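Local coordinates for putative type VI secretion protein (Escherichia coli, PDB 6SKI), which probably hydrolyses phospholipids as a toxic effector of the type VI secretion system, loaded onto the VgrG spike for delivery, at residues T378-S383 with A404-R409. Numbering follows the deposited sequence.
Sequences TTKIRS and AVFFER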
loop_
_atom_site.group_PDB
_atom_site.type_symbol
_atom_site.label_atom_id
_atom_site.label_comp_id
_atom_site.label_asym_id
_atom_site.label_seq_id
_atom_site.Cartn_x
_atom_site.Cartn_y
_atom_site.Cartn_z
ATOM N N THR A 378 25.111 11.065 18.969
ATOM C CA THR A 378 25.935 12.176 19.410
ATOM C C THR A 378 25.043 13.405 19.521
ATOM O O THR A 378 23.920 13.414 19.025
ATOM C CB THR A 378 27.094 12.406 18.425
ATOM O OG1 THR A 378 27.803 11.176 18.240
ATOM C CG2 THR A 378 28.081 13.437 18.946
ATOM N N THR A 379 25.525 14.430 20.216
ATOM C CA THR A 379 24.949 15.764 20.121
ATOM C C THR A 379 25.851 16.599 19.224
ATOM O O THR A 379 27.042 16.760 19.511
ATOM C CB THR A 379 24.795 16.430 21.487
ATOM O OG1 THR A 379 26.020 17.084 21.835
ATOM C CG2 THR A 379 24.444 15.418 22.547
ATOM N N LYS A 380 25.285 17.117 18.145
ATOM C CA LYS A 380 26.025 17.893 17.166
ATOM C C LYS A 380 25.765 19.373 17.390
ATOM O O LYS A 380 24.614 19.788 17.593
ATOM C CB LYS A 380 25.642 17.488 15.745
ATOM C CG LYS A 380 26.113 16.100 15.376
ATOM C CD LYS A 380 27.320 16.143 14.473
ATOM C CE LYS A 380 27.834 14.750 14.190
ATOM N NZ LYS A 380 29.315 14.677 14.291
ATOM N N ILE A 381 26.841 20.155 17.361
ATOM C CA ILE A 381 26.812 21.587 17.625
ATOM C C ILE A 381 27.188 22.323 16.349
ATOM O O ILE A 381 28.155 21.957 15.672
ATOM C CB ILE A 381 27.767 21.971 18.767
ATOM C CG1 ILE A 381 27.546 21.076 19.981
ATOM C CG2 ILE A 381 27.574 23.424 19.149
ATOM C CD1 ILE A 381 28.525 21.337 21.094
ATOM N N ARG A 382 26.420 23.353 16.025
ATOM C CA ARG A 382 26.718 24.288 14.954
ATOM C C ARG A 382 26.955 25.654 15.578
ATOM O O ARG A 382 26.193 26.075 16.449
ATOM C CB ARG A 382 25.561 24.354 13.959
ATOM C CG ARG A 382 25.840 25.148 12.710
ATOM C CD ARG A 382 24.773 24.875 11.676
ATOM N NE ARG A 382 24.735 25.892 10.633
ATOM C CZ ARG A 382 23.916 26.935 10.647
ATOM N NH1 ARG A 382 23.073 27.102 11.654
ATOM N NH2 ARG A 382 23.940 27.814 9.655
ATOM N N SER A 383 28.016 26.332 15.160
ATOM C CA SER A 383 28.282 27.693 15.603
ATOM C C SER A 383 28.598 28.548 14.388
ATOM O O SER A 383 29.562 28.274 13.667
ATOM C CB SER A 383 29.434 27.734 16.606
ATOM O OG SER A 383 30.512 26.924 16.174
ATOM N N ALA A 404 21.692 19.747 18.243
ATOM C CA ALA A 404 20.716 18.706 17.959
ATOM C C ALA A 404 21.301 17.355 18.340
ATOM O O ALA A 404 22.486 17.235 18.641
ATOM C CB ALA A 404 20.295 18.716 16.490
ATOM N N VAL A 405 20.451 16.337 18.353
ATOM C CA VAL A 405 20.892 14.961 18.554
ATOM C C VAL A 405 20.955 14.270 17.200
ATOM O O VAL A 405 19.956 14.208 16.478
ATOM C CB VAL A 405 19.963 14.209 19.515
ATOM C CG1 VAL A 405 20.517 12.832 19.803
ATOM C CG2 VAL A 405 19.806 14.988 20.790
ATOM N N PHE A 406 22.127 13.752 16.856
ATOM C CA PHE A 406 22.371 13.115 15.572
ATOM C C PHE A 406 22.618 11.625 15.756
ATOM O O PHE A 406 23.341 11.208 16.666
ATOM C CB PHE A 406 23.572 13.749 14.875
ATOM C CG PHE A 406 23.467 13.762 13.382
ATOM C CD1 PHE A 406 22.481 14.496 12.751
ATOM C CD2 PHE A 406 24.354 13.045 12.609
ATOM C CE1 PHE A 406 22.384 14.514 11.381
ATOM C CE2 PHE A 406 24.258 13.054 11.238
ATOM C CZ PHE A 406 23.274 13.793 10.625
ATOM N N PHE A 407 22.010 10.831 14.887
ATOM C CA PHE A 407 22.246 9.400 14.805
ATOM C C PHE A 407 22.874 9.095 13.456
ATOM O O PHE A 407 22.335 9.486 12.416
ATOM C CB PHE A 407 20.944 8.621 14.976
ATOM C CG PHE A 407 21.126 7.136 15.004
ATOM C CD1 PHE A 407 21.900 6.540 15.978
ATOM C CD2 PHE A 407 20.523 6.336 14.054
ATOM C CE1 PHE A 407 22.067 5.179 16.004
ATOM C CE2 PHE A 407 20.688 4.974 14.078
ATOM C CZ PHE A 407 21.460 4.396 15.055
ATOM N N GLU A 408 24.018 8.414 13.476
ATOM C CA GLU A 408 24.719 8.026 12.260
ATOM C C GLU A 408 24.825 6.512 12.213
ATOM O O GLU A 408 25.462 5.904 13.077
ATOM C CB GLU A 408 26.111 8.654 12.195
ATOM C CG GLU A 408 26.116 10.155 12.021
ATOM C CD GLU A 408 27.132 10.841 12.912
ATOM O OE1 GLU A 408 28.247 11.130 12.431
ATOM O OE2 GLU A 408 26.815 11.089 14.096
ATOM N N ARG A 409 24.213 5.912 11.200
ATOM C CA ARG A 409 24.333 4.488 10.940
ATOM C C ARG A 409 24.512 4.305 9.445
ATOM O O ARG A 409 23.874 4.999 8.653
ATOM C CB ARG A 409 23.110 3.713 11.433
ATOM C CG ARG A 409 23.276 2.212 11.347
ATOM C CD ARG A 409 22.207 1.488 12.132
ATOM N NE ARG A 409 20.890 2.064 11.915
ATOM C CZ ARG A 409 19.755 1.396 12.065
ATOM N NH1 ARG A 409 19.779 0.125 12.435
ATOM N NH2 ARG A 409 18.597 1.997 11.844
#
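Four backbone hydrogen bonds zip Thr378-Lys380 to Ala404-Phe406 as antiparallel neighbours; the short axes run at 123°, and the rest of 378-383 continues past 404-409. Thr378 and Phe406 form one hydrogen-bonded pair: Thr378 N gives to Phe406 O at 2.9 Å, nearly along the C=O axis, while Phe406 N reaches Thr378 O at 2.8 Å from above the carbonyl plane. Lys380 and Ala404 make the second, Lys380 N to Ala404 O at 2.8 Å and Ala404 N to Lys380 O at 3.0 Å, both donors in the carbonyl plane. Between them Thr379 and Val405 sit side by side as the non-hydrogen-bonded pair, their side chains on the other face from Lys380 and Phe406.

Thr378, Ala404 and Glu408 share the Lys380-Phe406 face. There the lysine crosses Phe406 obliquely, its CG 3.5 Å from Phe406 CB. Bent at chi2 and chi4, it meets Glu408 tip to tip: Lys380 CE lies 3.8 Å from Glu408 OE2, and NZ 4.1 Å from OE1, too long for a salt bridge, though the opposite charges probably attract. Glu408 CD lies at the Phe406 ring edge, in plane.

Phe331 meets the Phe406 ring edge-to-face. Helix 72-85 packs on this face through Phe81 and Ile85, whereas Thr379 lies against helix 350-362. Strand 398-409 is the middle of a three-stranded antiparallel sheet, between 376-386 and 328-341.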